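Long-range contacts in KLLA0F20702p (Kluyveromyces lactis, PDB 5Y5A), which is the yeast Est1 telomerase protein, which probably recruits telomerase to telomeres by binding Cdc13: residues A[423-427]-A[533-537]; A[481-485]-A[497-501]; A[11-15]-A[44-48]. The contacts are given in a common frame with arbitrary orientation. Numbering follows the deposited sequence.

Contact 1. Residues A[423-427]-A[533-537]; sequences LAMAR and RVQVL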
ATOM      1  N   LEU A 423     -12.177 -11.009 -10.569  1.00 38.46           N
ATOM      2  CA  LEU A 423     -12.784 -11.683  -9.425  1.00 44.83           C
ATOM      3  C   LEU A 423     -12.100 -11.295  -8.105  1.00 45.51           C
ATOM      4  O   LEU A 423     -12.704 -11.381  -7.039  1.00 44.94           O
ATOM      5  CB  LEU A 423     -12.753 -13.199  -9.627  1.00 45.21           C
ATOM      6  CG  LEU A 423     -13.666 -13.742 -10.744  1.00 48.49           C
ATOM      7  CD1 LEU A 423     -13.756 -15.255 -10.681  1.00 47.65           C
ATOM      8  CD2 LEU A 423     -15.066 -13.134 -10.670  1.00 41.92           C
ATOM      9  N   ALA A 424     -10.848 -10.853  -8.179  1.00 42.25           N
ATOM     10  CA  ALA A 424     -10.140 -10.368  -6.988  1.00 40.66           C
ATOM     11  C   ALA A 424     -10.824  -9.142  -6.399  1.00 37.57           C
ATOM     12  O   ALA A 424     -10.895  -8.989  -5.186  1.00 42.00           O
ATOM     13  CB  ALA A 424      -8.689 -10.046  -7.313  1.00 37.67           C
ATOM     14  N   MET A 425     -11.333  -8.272  -7.263  1.00 38.96           N
ATOM     15  CA  MET A 425     -12.052  -7.085  -6.812  1.00 36.40           C
ATOM     16  C   MET A 425     -13.327  -7.470  -6.066  1.00 40.85           C
ATOM     17  O   MET A 425     -13.660  -6.870  -5.045  1.00 43.79           O
ATOM     18  CB  MET A 425     -12.382  -6.161  -8.000  1.00 35.31           C
ATOM     19  CG  MET A 425     -11.182  -5.341  -8.487  1.00 43.19           C
ATOM     20  SD  MET A 425     -11.563  -4.089  -9.736  1.00 55.70           S
ATOM     21  CE  MET A 425     -12.240  -5.098 -11.050  1.00 69.31           C
ATOM     22  N   ALA A 426     -14.031  -8.481  -6.564  1.00 41.35           N
ATOM     23  CA  ALA A 426     -15.212  -8.971  -5.853  1.00 43.16           C
ATOM     24  C   ALA A 426     -14.842  -9.545  -4.478  1.00 40.71           C
ATOM     25  O   ALA A 426     -15.575  -9.337  -3.510  1.00 41.06           O
ATOM     26  CB  ALA A 426     -15.955 -10.014  -6.694  1.00 40.79           C
ATOM     27  N   ARG A 427     -13.718 -10.262  -4.388  1.00 40.26           N
ATOM     28  CA  ARG A 427     -13.280 -10.836  -3.108  1.00 42.87           C
ATOM     29  C   ARG A 427     -13.024  -9.737  -2.089  1.00 45.91           C
ATOM     30  O   ARG A 427     -13.386  -9.843  -0.922  1.00 40.01           O
ATOM     31  CB  ARG A 427     -12.002 -11.663  -3.263  1.00 40.36           C
ATOM     32  CG  ARG A 427     -12.166 -13.029  -3.886  1.00 48.05           C
ATOM     33  CD  ARG A 427     -10.850 -13.781  -3.810  1.00 44.83           C
ATOM     34  NE  ARG A 427     -10.435 -14.020  -2.429  1.00 39.31           N
ATOM     35  CZ  ARG A 427      -9.167 -14.120  -2.041  1.00 44.71           C
ATOM     36  NH1 ARG A 427      -8.872 -14.347  -0.766  1.00 44.38           N
ATOM     37  NH2 ARG A 427      -8.189 -13.990  -2.931  1.00 45.59           N
ATOM     38  N   ARG A 533     -11.282 -18.888  -7.172  1.00 41.73           N
ATOM     39  CA  ARG A 533     -11.923 -17.607  -6.838  1.00 42.23           C
ATOM     40  C   ARG A 533     -13.442 -17.673  -7.002  1.00 43.49           C
ATOM     41  O   ARG A 533     -14.184 -17.050  -6.240  1.00 46.93           O
ATOM     42  CB  ARG A 533     -11.368 -16.462  -7.694  1.00 41.13           C
ATOM     43  CG  ARG A 533      -9.933 -16.074  -7.372  1.00 48.00           C
ATOM     44  CD  ARG A 533      -9.519 -14.813  -8.122  1.00 47.52           C
ATOM     45  NE  ARG A 533      -8.159 -14.408  -7.782  1.00 46.88           N
ATOM     46  CZ  ARG A 533      -7.079 -14.737  -8.481  1.00 45.63           C
ATOM     47  NH1 ARG A 533      -7.181 -15.483  -9.580  1.00 43.51           N
ATOM     48  NH2 ARG A 533      -5.891 -14.317  -8.076  1.00 42.93           N
ATOM     49  N   VAL A 534     -13.896 -18.414  -8.011  1.00 42.32           N
ATOM     50  CA  VAL A 534     -15.322 -18.583  -8.247  1.00 47.56           C
ATOM     51  C   VAL A 534     -15.975 -19.234  -7.030  1.00 49.55           C
ATOM     52  O   VAL A 534     -16.998 -18.759  -6.530  1.00 54.36           O
ATOM     53  CB  VAL A 534     -15.589 -19.427  -9.512  1.00 49.28           C
ATOM     54  CG1 VAL A 534     -17.042 -19.899  -9.560  1.00 46.29           C
ATOM     55  CG2 VAL A 534     -15.237 -18.623 -10.762  1.00 52.23           C
ATOM     56  N   GLN A 535     -15.361 -20.302  -6.535  1.00 44.46           N
ATOM     57  CA  GLN A 535     -15.888 -21.015  -5.376  1.00 45.64           C
ATOM     58  C   GLN A 535     -15.971 -20.120  -4.139  1.00 45.99           C
ATOM     59  O   GLN A 535     -17.001 -20.059  -3.481  1.00 44.48           O
ATOM     60  CB  GLN A 535     -15.031 -22.243  -5.083  1.00 46.11           C
ATOM     61  CG  GLN A 535     -14.885 -23.156  -6.282  1.00 59.16           C
ATOM     62  CD  GLN A 535     -14.169 -24.439  -5.945  1.00 75.87           C
ATOM     63  OE1 GLN A 535     -12.965 -24.574  -6.174  1.00 79.98           O
ATOM     64  NE2 GLN A 535     -14.907 -25.399  -5.398  1.00 82.74           N
ATOM     65  N   VAL A 536     -14.890 -19.410  -3.836  1.00 45.51           N
ATOM     66  CA  VAL A 536     -14.869 -18.596  -2.632  1.00 46.39           C
ATOM     67  C   VAL A 536     -15.853 -17.435  -2.757  1.00 47.15           C
ATOM     68  O   VAL A 536     -16.390 -16.962  -1.756  1.00 51.97           O
ATOM     69  CB  VAL A 536     -13.439 -18.065  -2.322  1.00 46.95           C
ATOM     70  CG1 VAL A 536     -12.926 -17.139  -3.434  1.00 43.62           C
ATOM     71  CG2 VAL A 536     -13.406 -17.362  -0.974  1.00 47.82           C
ATOM     72  N   LEU A 537     -16.107 -16.984  -3.982  1.00 48.63           N
ATOM     73  CA  LEU A 537     -17.028 -15.869  -4.177  1.00 44.96           C
ATOM     74  C   LEU A 537     -18.462 -16.339  -4.013  1.00 50.67           C
ATOM     75  O   LEU A 537     -19.273 -15.637  -3.414  1.00 50.07           O
ATOM     76  CB  LEU A 537     -16.835 -15.227  -5.545  1.00 44.00           C
ATOM     77  CG  LEU A 537     -15.727 -14.179  -5.584  1.00 47.53           C
ATOM     78  CD1 LEU A 537     -15.508 -13.677  -6.999  1.00 44.42           C
ATOM     79  CD2 LEU A 537     -16.074 -13.027  -4.649  1.00 42.06           C
TER
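L537 contributes the most surface to this contact between two helical segments, which run roughly the same way, their axes 28° apart and 10.0 Å from each other at closest approach. Its CA-to-CB bond leaves sideways, but the end of the side chain swings in against 423-427, in the hollow lined by L423 and, one turn on, A426 and R427. There L537 CD1 lies 3.6 Å from L423 O and 3.7 Å from L423 CD2, while L537 CD2 is 3.6 Å from A426 CB and also 3.6 Å from R427 N. The methyls thus rest on backbone as well as side chain; L423 O remains satisfied by the helical hydrogen bond from R427 N (3.1 Å). L423 answers in kind: it points across, with L423 CD1 3.7 Å from V534 CG2, and with L423 CB 3.9 Å from R533 CD. The third large share belongs to R533, which covers L423 and A424 with its extended methylene chain and sends its guanidinium on to salt bridges with E484 and E483. R427 behaves alike, packing R427 CD 4.0 Å from V536 CG1 before its charged end pairs with D500, E484 and D485. No hydrogen bond joins the segments: the interface is apolar, with both arginines passing through it toward acids beyond. Within the mostly helical fold, the contact joins helix 526-546 to helix 421-433, whose segment 423-427 falls in the sequence region assigned to the Est1 DNA/RNA binding domain; helix 339-379 packs on A424 and M425, while helix 447-462 reaches A426 and L537.

Contact 2. Residues A[481-485]-A[497-501]; sequences FYEED and TLSDF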
ATOM      1  N   PHE A 481      -1.191 -18.171  -1.170  1.00 50.32           N
ATOM      2  CA  PHE A 481      -1.820 -16.864  -1.351  1.00 50.33           C
ATOM      3  C   PHE A 481      -1.880 -16.466  -2.824  1.00 50.82           C
ATOM      4  O   PHE A 481      -0.976 -16.787  -3.597  1.00 49.01           O
ATOM      5  CB  PHE A 481      -1.065 -15.790  -0.562  1.00 51.89           C
ATOM      6  CG  PHE A 481      -1.562 -15.596   0.843  1.00 50.72           C
ATOM      7  CD1 PHE A 481      -2.454 -16.493   1.413  1.00 49.73           C
ATOM      8  CD2 PHE A 481      -1.147 -14.503   1.589  1.00 46.93           C
ATOM      9  CE1 PHE A 481      -2.909 -16.310   2.700  1.00 46.80           C
ATOM     10  CE2 PHE A 481      -1.599 -14.315   2.882  1.00 43.75           C
ATOM     11  CZ  PHE A 481      -2.483 -15.218   3.438  1.00 46.28           C
ATOM     12  N   TYR A 482      -2.947 -15.765  -3.202  1.00 53.28           N
ATOM     13  CA  TYR A 482      -3.086 -15.243  -4.559  1.00 47.75           C
ATOM     14  C   TYR A 482      -2.588 -13.792  -4.619  1.00 48.44           C
ATOM     15  O   TYR A 482      -2.262 -13.200  -3.584  1.00 42.06           O
ATOM     16  CB  TYR A 482      -4.543 -15.340  -5.031  1.00 42.10           C
ATOM     17  CG  TYR A 482      -5.087 -16.755  -5.060  1.00 49.52           C
ATOM     18  CD1 TYR A 482      -4.242 -17.842  -5.243  1.00 56.12           C
ATOM     19  CD2 TYR A 482      -6.442 -17.004  -4.890  1.00 45.69           C
ATOM     20  CE1 TYR A 482      -4.733 -19.136  -5.259  1.00 55.93           C
ATOM     21  CE2 TYR A 482      -6.943 -18.299  -4.910  1.00 48.23           C
ATOM     22  CZ  TYR A 482      -6.082 -19.356  -5.093  1.00 54.31           C
ATOM     23  OH  TYR A 482      -6.570 -20.639  -5.106  1.00 62.04           O
ATOM     24  N   GLU A 483      -2.533 -13.227  -5.826  1.00 45.94           N
ATOM     25  CA  GLU A 483      -1.967 -11.893  -6.028  1.00 45.01           C
ATOM     26  C   GLU A 483      -2.608 -10.869  -5.109  1.00 39.74           C
ATOM     27  O   GLU A 483      -1.908 -10.101  -4.444  1.00 45.57           O
ATOM     28  CB  GLU A 483      -2.121 -11.433  -7.487  1.00 49.53           C
ATOM     29  CG  GLU A 483      -1.223 -12.154  -8.495  1.00 58.40           C
ATOM     30  CD  GLU A 483      -1.924 -13.312  -9.199  1.00 60.58           C
ATOM     31  OE1 GLU A 483      -2.808 -13.954  -8.581  1.00 50.67           O
ATOM     32  OE2 GLU A 483      -1.588 -13.576 -10.374  1.00 64.70           O
ATOM     33  N   GLU A 484      -3.937 -10.863  -5.064  1.00 40.93           N
ATOM     34  CA  GLU A 484      -4.651  -9.878  -4.262  1.00 40.74           C
ATOM     35  C   GLU A 484      -4.419 -10.107  -2.762  1.00 44.02           C
ATOM     36  O   GLU A 484      -4.416  -9.153  -1.987  1.00 37.29           O
ATOM     37  CB  GLU A 484      -6.153  -9.882  -4.591  1.00 40.34           C
ATOM     38  CG  GLU A 484      -6.906 -11.175  -4.251  1.00 42.54           C
ATOM     39  CD  GLU A 484      -6.960 -12.159  -5.407  1.00 45.80           C
ATOM     40  OE1 GLU A 484      -7.991 -12.859  -5.536  1.00 43.10           O
ATOM     41  OE2 GLU A 484      -5.981 -12.224  -6.189  1.00 45.50           O
ATOM     42  N   ASP A 485      -4.206 -11.357  -2.355  1.00 47.90           N
ATOM     43  CA  ASP A 485      -3.886 -11.646  -0.958  1.00 47.41           C
ATOM     44  C   ASP A 485      -2.557 -10.998  -0.596  1.00 49.00           C
ATOM     45  O   ASP A 485      -2.441 -10.284   0.403  1.00 48.63           O
ATOM     46  CB  ASP A 485      -3.810 -13.159  -0.692  1.00 48.01           C
ATOM     47  CG  ASP A 485      -5.112 -13.884  -0.986  1.00 48.57           C
ATOM     48  OD1 ASP A 485      -6.029 -13.845  -0.147  1.00 52.51           O
ATOM     49  OD2 ASP A 485      -5.211 -14.515  -2.053  1.00 50.48           O
ATOM     50  N   THR A 497      -5.721  -9.715   6.594  1.00 45.21           N
ATOM     51  CA  THR A 497      -5.667 -10.863   5.688  1.00 47.72           C
ATOM     52  C   THR A 497      -7.084 -11.136   5.156  1.00 47.58           C
ATOM     53  O   THR A 497      -8.065 -11.028   5.895  1.00 49.13           O
ATOM     54  CB  THR A 497      -5.047 -12.133   6.338  1.00 54.33           C
ATOM     55  OG1 THR A 497      -4.902 -13.165   5.359  1.00 58.19           O
ATOM     56  CG2 THR A 497      -5.899 -12.640   7.508  1.00 55.43           C
ATOM     57  N   LEU A 498      -7.201 -11.445   3.866  1.00 43.38           N
ATOM     58  CA  LEU A 498      -8.508 -11.766   3.289  1.00 41.60           C
ATOM     59  C   LEU A 498      -9.020 -13.093   3.855  1.00 48.88           C
ATOM     60  O   LEU A 498      -8.468 -14.157   3.572  1.00 51.93           O
ATOM     61  CB  LEU A 498      -8.433 -11.833   1.762  1.00 42.34           C
ATOM     62  CG  LEU A 498      -7.762 -10.637   1.086  1.00 43.76           C
ATOM     63  CD1 LEU A 498      -7.783 -10.770  -0.436  1.00 40.10           C
ATOM     64  CD2 LEU A 498      -8.413  -9.328   1.530  1.00 41.93           C
ATOM     65  N   SER A 499     -10.083 -13.024   4.650  1.00 52.27           N
ATOM     66  CA  SER A 499     -10.557 -14.180   5.401  1.00 53.03           C
ATOM     67  C   SER A 499     -11.777 -14.904   4.789  1.00 53.63           C
ATOM     68  O   SER A 499     -12.555 -15.521   5.518  1.00 47.60           O
ATOM     69  CB  SER A 499     -10.890 -13.748   6.834  1.00 56.46           C
ATOM     70  OG  SER A 499     -11.914 -12.762   6.843  1.00 57.26           O
ATOM     71  N   ASP A 500     -11.946 -14.834   3.470  1.00 50.25           N
ATOM     72  CA  ASP A 500     -13.025 -15.578   2.821  1.00 48.73           C
ATOM     73  C   ASP A 500     -12.666 -17.060   2.685  1.00 48.03           C
ATOM     74  O   ASP A 500     -13.506 -17.925   2.901  1.00 49.81           O
ATOM     75  CB  ASP A 500     -13.370 -14.985   1.453  1.00 44.82           C
ATOM     76  CG  ASP A 500     -12.140 -14.636   0.632  1.00 50.44           C
ATOM     77  OD1 ASP A 500     -11.014 -15.011   1.029  1.00 56.38           O
ATOM     78  OD2 ASP A 500     -12.304 -13.981  -0.420  1.00 51.19           O
ATOM     79  N   PHE A 501     -11.420 -17.351   2.332  1.00 48.46           N
ATOM     80  CA  PHE A 501     -10.925 -18.722   2.385  1.00 56.52           C
ATOM     81  C   PHE A 501     -10.711 -19.139   3.829  1.00 64.37           C
ATOM     82  O   PHE A 501     -10.602 -18.292   4.716  1.00 66.71           O
ATOM     83  CB  PHE A 501      -9.602 -18.873   1.631  1.00 53.50           C
ATOM     84  CG  PHE A 501      -9.736 -18.861   0.141  1.00 49.93           C
ATOM     85  CD1 PHE A 501     -10.049 -20.023  -0.552  1.00 54.98           C
ATOM     86  CD2 PHE A 501      -9.521 -17.696  -0.572  1.00 38.65           C
ATOM     87  CE1 PHE A 501     -10.158 -20.019  -1.933  1.00 49.74           C
ATOM     88  CE2 PHE A 501      -9.633 -17.681  -1.944  1.00 45.42           C
ATOM     89  CZ  PHE A 501      -9.947 -18.843  -2.630  1.00 49.63           C
TER
HETATM   90  O   HOH W   1      -4.982 -12.951   2.516  1.00 52.31           O
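A bound water, rather than any direct hydrogen bond, joins the polar atoms of 481-485 and 497-501. It donates to D485 OD1 (3.0 Å) and T497 OG1 (2.9 Å) and accepts from L498 N (3.0 Å). D485 holds its m rotamer (chi1 -60°) so that the carboxylate faces two ways: OD1 meets the water and pairs with R427, and OD2 takes a 2.8 Å hydrogen bond from Y482 N and pairs with R478. L498, also m in chi1 and t in chi2, aims across the gap, its CD1 3.6 Å from D485 OD1 and 3.9 Å from E484 CG. Because E484 adopts p with an off-well chi2 of -92°, its chain folds round so that the carboxylate reaches R533 and R427 while the CG methylene lies against L498. Y482 is the N-cap residue of the short helix 483-487, and the D485 OD2 bond to its backbone NH, from the third residue of the helix, is one half of a capping box; a tyrosine side chain cannot supply the reciprocal half. Its ring, in m, instead extends away from the helix start, CE2 3.8 Å from F501 CZ, the ring centroids 5.8 Å apart and the planes at 86°; Y482 OH bonds S532. F501 follows D500, whose p rotamer (44°) folds OD1 back onto F501 N at 2.7 Å, leaving OD2 to R427. F481 brings its CZ 3.7 Å from T497 OG1. Both F481 and T497 also pack on the bound peptide, presumably the Cdc13 partner.

Contact 3. Residues A[11-15]-A[44-48]; sequences TFSGF and KIMQM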
ATOM      1  N   THR A  11      23.841   8.737  23.020  1.00 99.56           N
ATOM      2  CA  THR A  11      24.981   8.527  22.143  1.00 92.40           C
ATOM      3  C   THR A  11      24.693   9.036  20.734  1.00 86.88           C
ATOM      4  O   THR A  11      25.537   9.683  20.116  1.00 90.15           O
ATOM      5  CB  THR A  11      25.367   7.040  22.080  1.00 87.55           C
ATOM      6  OG1 THR A  11      25.580   6.545  23.408  1.00 92.19           O
ATOM      7  CG2 THR A  11      26.633   6.848  21.260  1.00 82.10           C
ATOM      8  N   PHE A  12      23.496   8.751  20.233  1.00 80.40           N
ATOM      9  CA  PHE A  12      23.148   9.122  18.866  1.00 80.03           C
ATOM     10  C   PHE A  12      22.851  10.605  18.730  1.00 88.68           C
ATOM     11  O   PHE A  12      23.108  11.200  17.684  1.00 91.82           O
ATOM     12  CB  PHE A  12      21.965   8.292  18.374  1.00 73.64           C
ATOM     13  CG  PHE A  12      22.379   7.022  17.706  1.00 72.32           C
ATOM     14  CD1 PHE A  12      22.606   5.875  18.447  1.00 71.37           C
ATOM     15  CD2 PHE A  12      22.581   6.983  16.338  1.00 72.16           C
ATOM     16  CE1 PHE A  12      23.008   4.705  17.833  1.00 71.66           C
ATOM     17  CE2 PHE A  12      22.982   5.817  15.716  1.00 74.90           C
ATOM     18  CZ  PHE A  12      23.195   4.676  16.464  1.00 73.81           C
ATOM     19  N   SER A  13      22.312  11.201  19.786  1.00 97.28           N
ATOM     20  CA  SER A  13      22.139  12.643  19.822  1.00 99.73           C
ATOM     21  C   SER A  13      23.498  13.314  19.646  1.00103.52           C
ATOM     22  O   SER A  13      23.622  14.326  18.955  1.00105.51           O
ATOM     23  CB  SER A  13      21.484  13.076  21.132  1.00107.55           C
ATOM     24  OG  SER A  13      21.541  14.481  21.286  1.00112.98           O
ATOM     25  N   GLY A  14      24.517  12.723  20.263  1.00102.19           N
ATOM     26  CA  GLY A  14      25.879  13.209  20.156  1.00 98.54           C
ATOM     27  C   GLY A  14      26.447  13.105  18.755  1.00 93.22           C
ATOM     28  O   GLY A  14      27.216  13.963  18.329  1.00 92.29           O
ATOM     29  N   PHE A  15      26.079  12.050  18.035  1.00 90.18           N
ATOM     30  CA  PHE A  15      26.507  11.902  16.651  1.00 85.98           C
ATOM     31  C   PHE A  15      25.958  13.056  15.837  1.00 83.89           C
ATOM     32  O   PHE A  15      26.674  13.680  15.052  1.00 82.70           O
ATOM     33  CB  PHE A  15      26.032  10.575  16.059  1.00 81.81           C
ATOM     34  CG  PHE A  15      26.661   9.371  16.690  1.00 78.99           C
ATOM     35  CD1 PHE A  15      27.866   9.473  17.352  1.00 77.85           C
ATOM     36  CD2 PHE A  15      26.043   8.136  16.618  1.00 77.13           C
ATOM     37  CE1 PHE A  15      28.445   8.367  17.934  1.00 81.03           C
ATOM     38  CE2 PHE A  15      26.621   7.026  17.200  1.00 75.21           C
ATOM     39  CZ  PHE A  15      27.819   7.142  17.858  1.00 76.10           C
ATOM     40  N   LYS A  44      31.575   3.096  14.959  1.00 81.43           N
ATOM     41  CA  LYS A  44      30.983   2.831  16.264  1.00 79.99           C
ATOM     42  C   LYS A  44      29.649   2.122  16.117  1.00 78.95           C
ATOM     43  O   LYS A  44      29.336   1.205  16.871  1.00 83.98           O
ATOM     44  CB  LYS A  44      30.793   4.126  17.049  1.00 79.41           C
ATOM     45  CG  LYS A  44      32.079   4.758  17.528  1.00 82.09           C
ATOM     46  CD  LYS A  44      31.801   5.922  18.463  1.00 84.96           C
ATOM     47  CE  LYS A  44      33.091   6.476  19.042  1.00 94.10           C
ATOM     48  NZ  LYS A  44      32.832   7.573  20.012  1.00 98.74           N
ATOM     49  N   ILE A  45      28.865   2.559  15.137  1.00 75.50           N
ATOM     50  CA  ILE A  45      27.540   2.008  14.915  1.00 77.34           C
ATOM     51  C   ILE A  45      27.635   0.553  14.465  1.00 80.88           C
ATOM     52  O   ILE A  45      26.923  -0.311  14.985  1.00 75.35           O
ATOM     53  CB  ILE A  45      26.763   2.835  13.877  1.00 71.00           C
ATOM     54  CG1 ILE A  45      26.491   4.240  14.421  1.00 65.58           C
ATOM     55  CG2 ILE A  45      25.459   2.143  13.494  1.00 65.41           C
ATOM     56  CD1 ILE A  45      25.705   5.120  13.467  1.00 67.59           C
ATOM     57  N   MET A  46      28.528   0.290  13.511  1.00 81.28           N
ATOM     58  CA  MET A  46      28.765  -1.065  13.022  1.00 82.40           C
ATOM     59  C   MET A  46      29.113  -1.980  14.183  1.00 79.68           C
ATOM     60  O   MET A  46      28.777  -3.163  14.187  1.00 75.74           O
ATOM     61  CB  MET A  46      29.883  -1.083  11.973  1.00 88.87           C
ATOM     62  CG  MET A  46      29.438  -0.665  10.572  1.00 97.04           C
ATOM     63  SD  MET A  46      30.795  -0.456   9.390  1.00114.11           S
ATOM     64  CE  MET A  46      29.910   0.076   7.923  1.00 87.28           C
ATOM     65  N   GLN A  47      29.780  -1.411  15.180  1.00 78.48           N
ATOM     66  CA  GLN A  47      30.164  -2.151  16.370  1.00 75.02           C
ATOM     67  C   GLN A  47      28.986  -2.411  17.305  1.00 74.52           C
ATOM     68  O   GLN A  47      28.921  -3.459  17.943  1.00 76.99           O
ATOM     69  CB  GLN A  47      31.251  -1.399  17.113  1.00 76.11           C
ATOM     70  CG  GLN A  47      31.838  -2.156  18.264  1.00 77.05           C
ATOM     71  CD  GLN A  47      33.108  -1.516  18.714  1.00 84.51           C
ATOM     72  OE1 GLN A  47      33.625  -0.636  18.036  1.00 84.73           O
ATOM     73  NE2 GLN A  47      33.623  -1.942  19.857  1.00 85.38           N
ATOM     74  N   MET A  48      28.069  -1.452  17.400  1.00 73.56           N
ATOM     75  CA  MET A  48      26.851  -1.657  18.173  1.00 79.05           C
ATOM     76  C   MET A  48      26.054  -2.787  17.554  1.00 79.53           C
ATOM     77  O   MET A  48      25.542  -3.661  18.257  1.00 87.52           O
ATOM     78  CB  MET A  48      26.007  -0.388  18.221  1.00 74.91           C
ATOM     79  CG  MET A  48      26.693   0.786  18.891  1.00 75.67           C
ATOM     80  SD  MET A  48      25.707   2.276  18.684  1.00 89.86           S
ATOM     81  CE  MET A  48      26.792   3.512  19.384  1.00 76.96           C
TER
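T11 opens the contact with its methyl: T11 CG2 lies 3.8 Å from M48 CE, while T11 OG1 bonds back to D7 O in its own helix. F12 follows, its ring end coming between two partners, with F12 CE2 3.6 Å from I45 CD1 and F12 CE1 3.7 Å from M48 SD. The sulfur stands 4.9 Å from the F12 ring centroid and 65° off its normal, an oblique Met-aromatic contact. The segments run antiparallel at 157°, with axes 12.8 Å apart, so long side chains must span the gap. They belong to helices 7-21 and 33-53 of an N-terminal helical bundle, consistent with the 14-3-3-like arrangement of Est1 relatives; helix 78-105 backs F12, I45 and M48. One turn on, F15 presents its edge to M48, F15 CZ lying 4.1 Å from M48 CE, and has F15 CE2 3.9 Å from I45 CG1. The aliphatic part of K44 also approaches, K44 CD being 4.2 Å from F15 CE1.

In the fold
Contacts 1 and 2 touch one another, their centres 10 Å apart, and along the chain contact 2 is nested within the loop that contact 1 closes. Charge ties them together: R533 NE meets E484 OE1 at 2.7 Å and R427 NE meets D500 OD2 at 2.7 Å, while A424 CB packs 3.3 Å from E484 CD. F481 and T497 of contact 2 pack on the bound peptide. Contact 3 closes earlier in the chain and stands apart, centre to centre about 51 Å from contact 1, on the opposite side of the chain's centre, and about 42 Å from contact 2.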